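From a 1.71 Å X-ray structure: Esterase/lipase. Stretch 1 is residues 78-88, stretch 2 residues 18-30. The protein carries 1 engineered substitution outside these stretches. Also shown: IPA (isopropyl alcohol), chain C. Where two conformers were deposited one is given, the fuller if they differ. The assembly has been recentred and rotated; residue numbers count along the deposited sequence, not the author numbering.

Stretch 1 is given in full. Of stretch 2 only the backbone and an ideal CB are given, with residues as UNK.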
# COMPACT_ATOMS: atom_id res chain seq x y z
N PHE A 78 -9.13 -26.95 4.68
CA PHE A 78 -9.76 -26.07 5.66
C PHE A 78 -9.46 -24.59 5.47
O PHE A 78 -10.06 -23.71 6.09
CB PHE A 78 -9.25 -26.42 7.10
CG PHE A 78 -9.97 -27.59 7.76
CD1 PHE A 78 -9.52 -28.89 7.58
CD2 PHE A 78 -11.07 -27.35 8.60
CE1 PHE A 78 -10.13 -29.98 8.23
CE2 PHE A 78 -11.69 -28.45 9.22
CZ PHE A 78 -11.23 -29.72 9.01
N TYR A 79 -8.54 -24.28 4.54
CA TYR A 79 -7.93 -22.94 4.45
C TYR A 79 -7.68 -22.60 2.99
O TYR A 79 -7.34 -23.44 2.16
CB TYR A 79 -6.60 -22.88 5.22
CG TYR A 79 -5.74 -21.69 5.04
CD1 TYR A 79 -4.65 -21.72 4.23
CD2 TYR A 79 -6.08 -20.48 5.58
CE1 TYR A 79 -3.87 -20.62 4.02
CE2 TYR A 79 -5.35 -19.34 5.36
CZ TYR A 79 -4.21 -19.41 4.56
OH TYR A 79 -3.40 -18.28 4.29
N GLY A 80 -7.79 -21.31 2.71
CA GLY A 80 -7.31 -20.77 1.43
C GLY A 80 -8.44 -20.20 0.61
O GLY A 80 -9.63 -20.31 0.91
N ASP A 81 -8.07 -19.57 -0.52
CA ASP A 81 -9.03 -19.01 -1.42
C ASP A 81 -8.36 -18.77 -2.78
O ASP A 81 -7.20 -19.17 -2.93
CB ASP A 81 -9.67 -17.69 -0.88
CG ASP A 81 -8.66 -16.60 -0.60
OD1 ASP A 81 -7.61 -16.51 -1.27
OD2 ASP A 81 -8.85 -15.84 0.44
N ARG A 82 -9.07 -18.21 -3.75
CA ARG A 82 -8.52 -17.98 -5.09
C ARG A 82 -7.33 -17.06 -5.13
O ARG A 82 -6.63 -17.01 -6.14
CB ARG A 82 -9.61 -17.46 -6.02
CG ARG A 82 -10.20 -16.10 -5.65
CD ARG A 82 -11.31 -15.70 -6.63
NE ARG A 82 -12.09 -14.65 -5.99
CZ ARG A 82 -11.71 -13.40 -5.75
NH1 ARG A 82 -10.66 -12.82 -6.35
NH2 ARG A 82 -12.47 -12.68 -4.91
N ASN A 83 -7.09 -16.28 -4.07
CA ASN A 83 -5.94 -15.38 -4.05
C ASN A 83 -4.68 -15.96 -3.43
O ASN A 83 -3.57 -15.36 -3.56
CB ASN A 83 -6.33 -14.07 -3.33
CG ASN A 83 -7.36 -13.27 -4.10
OD1 ASN A 83 -7.41 -13.25 -5.33
ND2 ASN A 83 -8.30 -12.67 -3.36
N LEU A 84 -4.79 -17.11 -2.77
CA LEU A 84 -3.67 -17.67 -2.03
C LEU A 84 -2.43 -17.86 -2.85
O LEU A 84 -1.32 -17.52 -2.39
CB LEU A 84 -4.06 -18.96 -1.30
CG LEU A 84 -2.99 -19.66 -0.49
CD1 LEU A 84 -2.59 -18.75 0.68
CD2 LEU A 84 -3.54 -20.95 0.11
N ASN A 85 -2.59 -18.45 -4.05
CA ASN A 85 -1.47 -18.70 -4.94
C ASN A 85 -1.32 -17.69 -6.03
O ASN A 85 -0.79 -17.96 -7.12
CB ASN A 85 -1.67 -20.13 -5.58
CG ASN A 85 -1.44 -21.27 -4.58
OD1 ASN A 85 -1.12 -21.07 -3.42
ND2 ASN A 85 -1.63 -22.48 -5.09
N ARG A 86 -1.72 -16.44 -5.76
CA ARG A 86 -1.67 -15.46 -6.82
C ARG A 86 -0.28 -15.22 -7.42
O ARG A 86 -0.18 -15.08 -8.64
CB ARG A 86 -2.33 -14.18 -6.42
CG ARG A 86 -1.60 -13.41 -5.36
CD ARG A 86 -2.57 -12.34 -4.78
NE ARG A 86 -2.04 -11.62 -3.63
CZ ARG A 86 -2.14 -12.00 -2.38
NH1 ARG A 86 -2.73 -13.12 -2.06
NH2 ARG A 86 -1.63 -11.23 -1.42
N ASN A 87 0.78 -15.19 -6.60
CA ASN A 87 2.12 -14.88 -7.17
C ASN A 87 2.60 -16.04 -8.04
O ASN A 87 3.12 -15.79 -9.10
CB ASN A 87 3.13 -14.57 -6.09
CG ASN A 87 2.98 -13.11 -5.61
OD1 ASN A 87 2.16 -12.29 -6.16
ND2 ASN A 87 3.75 -12.78 -4.61
N TYR A 88 2.34 -17.25 -7.61
CA TYR A 88 2.71 -18.43 -8.42
C TYR A 88 1.95 -18.42 -9.72
O TYR A 88 2.53 -18.62 -10.80
CB TYR A 88 2.37 -19.68 -7.64
CG TYR A 88 2.50 -21.02 -8.33
CD1 TYR A 88 1.38 -21.76 -8.64
CD2 TYR A 88 3.74 -21.55 -8.66
CE1 TYR A 88 1.45 -23.00 -9.22
CE2 TYR A 88 3.83 -22.81 -9.23
CZ TYR A 88 2.70 -23.56 -9.46
OH TYR A 88 2.74 -24.82 -9.99
N UNK A 18 -0.82 -20.14 10.08
CA UNK A 18 -0.39 -20.19 8.67
C UNK A 18 -0.78 -18.94 7.91
O UNK A 18 0.03 -18.36 7.14
CB UNK A 18 -0.99 -21.41 7.97
N UNK A 19 -2.02 -18.52 8.11
CA UNK A 19 -2.60 -17.30 7.49
C UNK A 19 -1.77 -16.05 7.76
O UNK A 19 -1.53 -15.28 6.86
CB UNK A 19 -4.02 -17.07 8.00
N UNK A 20 -1.39 -15.87 9.00
CA UNK A 20 -0.50 -14.76 9.34
C UNK A 20 0.84 -14.91 8.60
O UNK A 20 1.38 -13.87 8.16
CB UNK A 20 -0.27 -14.70 10.85
N UNK A 21 1.40 -16.12 8.51
CA UNK A 21 2.68 -16.35 7.83
C UNK A 21 2.52 -15.99 6.34
O UNK A 21 3.38 -15.34 5.73
CB UNK A 21 3.14 -17.80 8.00
N UNK A 22 1.41 -16.42 5.74
CA UNK A 22 1.16 -16.13 4.34
C UNK A 22 1.01 -14.61 4.06
O UNK A 22 1.51 -14.11 3.08
CB UNK A 22 -0.10 -16.87 3.89
N UNK A 23 0.29 -13.88 4.96
CA UNK A 23 0.14 -12.48 4.82
C UNK A 23 1.46 -11.76 4.91
O UNK A 23 1.72 -10.93 4.09
CB UNK A 23 -0.83 -11.95 5.88
N UNK A 24 2.31 -12.19 5.85
CA UNK A 24 3.66 -11.55 6.08
C UNK A 24 4.50 -11.80 4.81
O UNK A 24 5.15 -10.91 4.25
CB UNK A 24 4.36 -12.12 7.31
N UNK A 25 4.41 -13.04 4.31
CA UNK A 25 5.21 -13.38 3.06
C UNK A 25 4.78 -12.53 1.91
O UNK A 25 5.65 -12.00 1.17
CB UNK A 25 5.05 -14.85 2.67
N UNK A 26 3.46 -12.40 1.61
CA UNK A 26 3.01 -11.65 0.49
C UNK A 26 3.28 -10.15 0.66
O UNK A 26 3.46 -9.44 -0.32
CB UNK A 26 1.52 -11.91 0.27
N UNK A 27 3.38 -9.67 1.91
CA UNK A 27 3.67 -8.24 2.08
C UNK A 27 5.05 -7.94 1.62
O UNK A 27 5.25 -6.82 1.13
CB UNK A 27 3.50 -7.80 3.54
N UNK A 28 5.95 -8.91 1.66
CA UNK A 28 7.27 -8.59 1.25
C UNK A 28 7.74 -9.08 -0.14
O UNK A 28 8.63 -8.52 -0.75
CB UNK A 28 8.22 -9.14 2.32
N UNK A 29 7.18 -10.17 -0.58
CA UNK A 29 7.68 -10.87 -1.73
C UNK A 29 7.58 -10.03 -2.97
O UNK A 29 6.52 -9.37 -3.24
CB UNK A 29 6.93 -12.19 -1.92
N UNK A 30 8.61 -10.12 -3.82
CA UNK A 30 8.53 -9.60 -5.16
C UNK A 30 7.33 -10.16 -5.91
O UNK A 30 7.04 -11.37 -5.82
CB UNK A 30 9.82 -9.91 -5.92
C1 IPA C . -2.15 -12.29 1.70
C2 IPA C . -2.69 -13.74 1.78
C3 IPA C . -3.85 -13.61 2.75
O2 IPA C . -3.23 -14.16 0.46

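Positions 18 to 28 have helical phi/psi, so CA-to-CB directions sort them by face. At 18 the bond points toward stretch 1, but the ideal CB stops 5.0 Å from Tyr-79 CE1, so a small or branched side chain would suit. The residue is Thr-18, whose CG2 lies 4.2 Å from Tyr-79 CE1. At 19 the bond points sideways and the ideal CB is already 3.7 Å from Tyr-79 CE2, which favours something small. Ala-19 makes that apolar contact with its methyl.

Position 20 points away and 21 sideways, with nothing of stretch 1 within 5.5 Å of either ideal CB; the backbone leaves the choice wide, and the residues are Ala-20 and Arg-21.

Position 22 points toward stretch 1, its ideal CB 3.6 Å from Tyr-79 OH and 4.5 Å from Leu-84 CD1. A short polar side chain, Asp, Asn or Ser, could meet the hydroxyl. Asp-22 accepts a hydrogen bond from it, Tyr-79 OH to Asp-22 OD2 being 2.6 Å, with OD2 near the plane of the tyrosine ring at its edge.

Positions 23, 24 and 25 meet nothing of stretch 1 at CB and tolerate many side chains. They are Lys-23, Ala-24 and Arg-25; the last turns back along its own helix to form a salt bridge, Arg-25 NH1 to Asp-22 OD1 at 2.9 Å.

Position 26 is the most informative. Its bond points toward stretch 1, with the ideal CB 3.6 Å from Arg-86 NH2. The flat guanidinium invites an aromatic ring, while beyond it the chain offers the carbonyl of Leu-84, in the turns, and the amide of Asn-87, in the helix that follows. Phe, Trp or His could stack, but a long ring with a terminal hydroxyl also answers the backbone. Tyr-26 does both: the guanidinium lies flat on its ring, centres 3.7 Å apart and planes at 13°, a cation-pi arrangement. Its OH donates to Leu-84 O (2.9 Å from Tyr-26 OH) and accepts from Asn-87 N (3.0 Å from the same OH, nearly linear at 177°).

Position 27 points away and 28 is out of reach, with nothing of stretch 1 within 5.5 Å of either ideal CB, so stretch 1 leaves the choice wide; the residues are Ala-27 and Asp-28.

At 29 the chain leaves helical phi/psi (-64/141) and CB again points toward stretch 1, 4.2 Å from the donor Asn-87 ND2. An acceptor such as Glu, Gln or Asp fits. Glu-29 takes the bond, Asn-87 ND2 to Glu-29 OE1 at 2.8 Å and 163°. Position 30 points sideways and nothing of stretch 1 lies within 5.5 Å of the ideal CB, so many side chains would suit; the residue is Arg-30, whose side-chain end leads away.

Stretch 2 18-30: TAARDKARYADER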
# COMPACT_ATOMS: atom_id res chain seq x y z
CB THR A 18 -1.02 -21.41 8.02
OG1 THR A 18 -0.45 -22.53 8.66
CG2 THR A 18 -0.67 -21.48 6.56
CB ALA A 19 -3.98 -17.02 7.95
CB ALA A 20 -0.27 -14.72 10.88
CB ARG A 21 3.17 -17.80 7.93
CG ARG A 21 3.68 -18.20 9.32
CD ARG A 21 4.17 -19.64 9.48
NE ARG A 21 3.65 -20.59 8.54
CZ ARG A 21 2.86 -21.59 8.87
NH1 ARG A 21 2.42 -21.75 10.14
NH2 ARG A 21 2.50 -22.40 7.90
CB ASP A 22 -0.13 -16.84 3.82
CG ASP A 22 0.01 -18.37 3.76
OD1 ASP A 22 1.16 -18.87 3.80
OD2 ASP A 22 -1.01 -19.14 3.76
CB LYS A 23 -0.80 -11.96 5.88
CG LYS A 23 -1.11 -10.49 5.80
CD LYS A 23 -2.05 -10.16 7.01
CE LYS A 23 -2.53 -8.71 7.00
NZ LYS A 23 -3.16 -8.47 8.37
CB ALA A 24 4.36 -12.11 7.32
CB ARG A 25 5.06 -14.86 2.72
CG ARG A 25 5.81 -15.24 1.44
CD ARG A 25 5.53 -16.70 1.00
NE ARG A 25 5.63 -17.51 2.17
CZ ARG A 25 4.62 -18.13 2.79
NH1 ARG A 25 3.47 -18.19 2.22
NH2 ARG A 25 4.82 -18.66 3.97
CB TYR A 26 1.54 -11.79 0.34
CG TYR A 26 1.28 -12.87 -0.61
CD1 TYR A 26 1.30 -12.54 -1.98
CD2 TYR A 26 0.89 -14.17 -0.21
CE1 TYR A 26 1.03 -13.51 -2.94
CE2 TYR A 26 0.57 -15.15 -1.19
CZ TYR A 26 0.68 -14.81 -2.55
OH TYR A 26 0.44 -15.63 -3.62
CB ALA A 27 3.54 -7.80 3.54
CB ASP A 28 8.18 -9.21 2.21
CG ASP A 28 8.18 -8.49 3.57
OD1 ASP A 28 7.88 -7.30 3.66
OD2 ASP A 28 8.42 -9.19 4.52
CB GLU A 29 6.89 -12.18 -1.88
CG GLU A 29 7.51 -13.12 -2.89
CD GLU A 29 6.66 -14.32 -3.29
OE1 GLU A 29 5.43 -14.42 -3.02
OE2 GLU A 29 7.25 -15.20 -3.95
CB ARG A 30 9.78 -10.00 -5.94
CG ARG A 30 9.94 -9.30 -7.29
CD ARG A 30 11.22 -9.78 -7.93
NE ARG A 30 11.23 -9.46 -9.34
CZ ARG A 30 12.01 -10.03 -10.20
NH1 ARG A 30 12.93 -10.90 -9.79
NH2 ARG A 30 11.91 -9.69 -11.51
O HOH W 1 -3.50 -14.95 4.68
O HOH W 2 1.85 -17.95 -4.70
O HOH W 3 3.98 -10.25 -2.94
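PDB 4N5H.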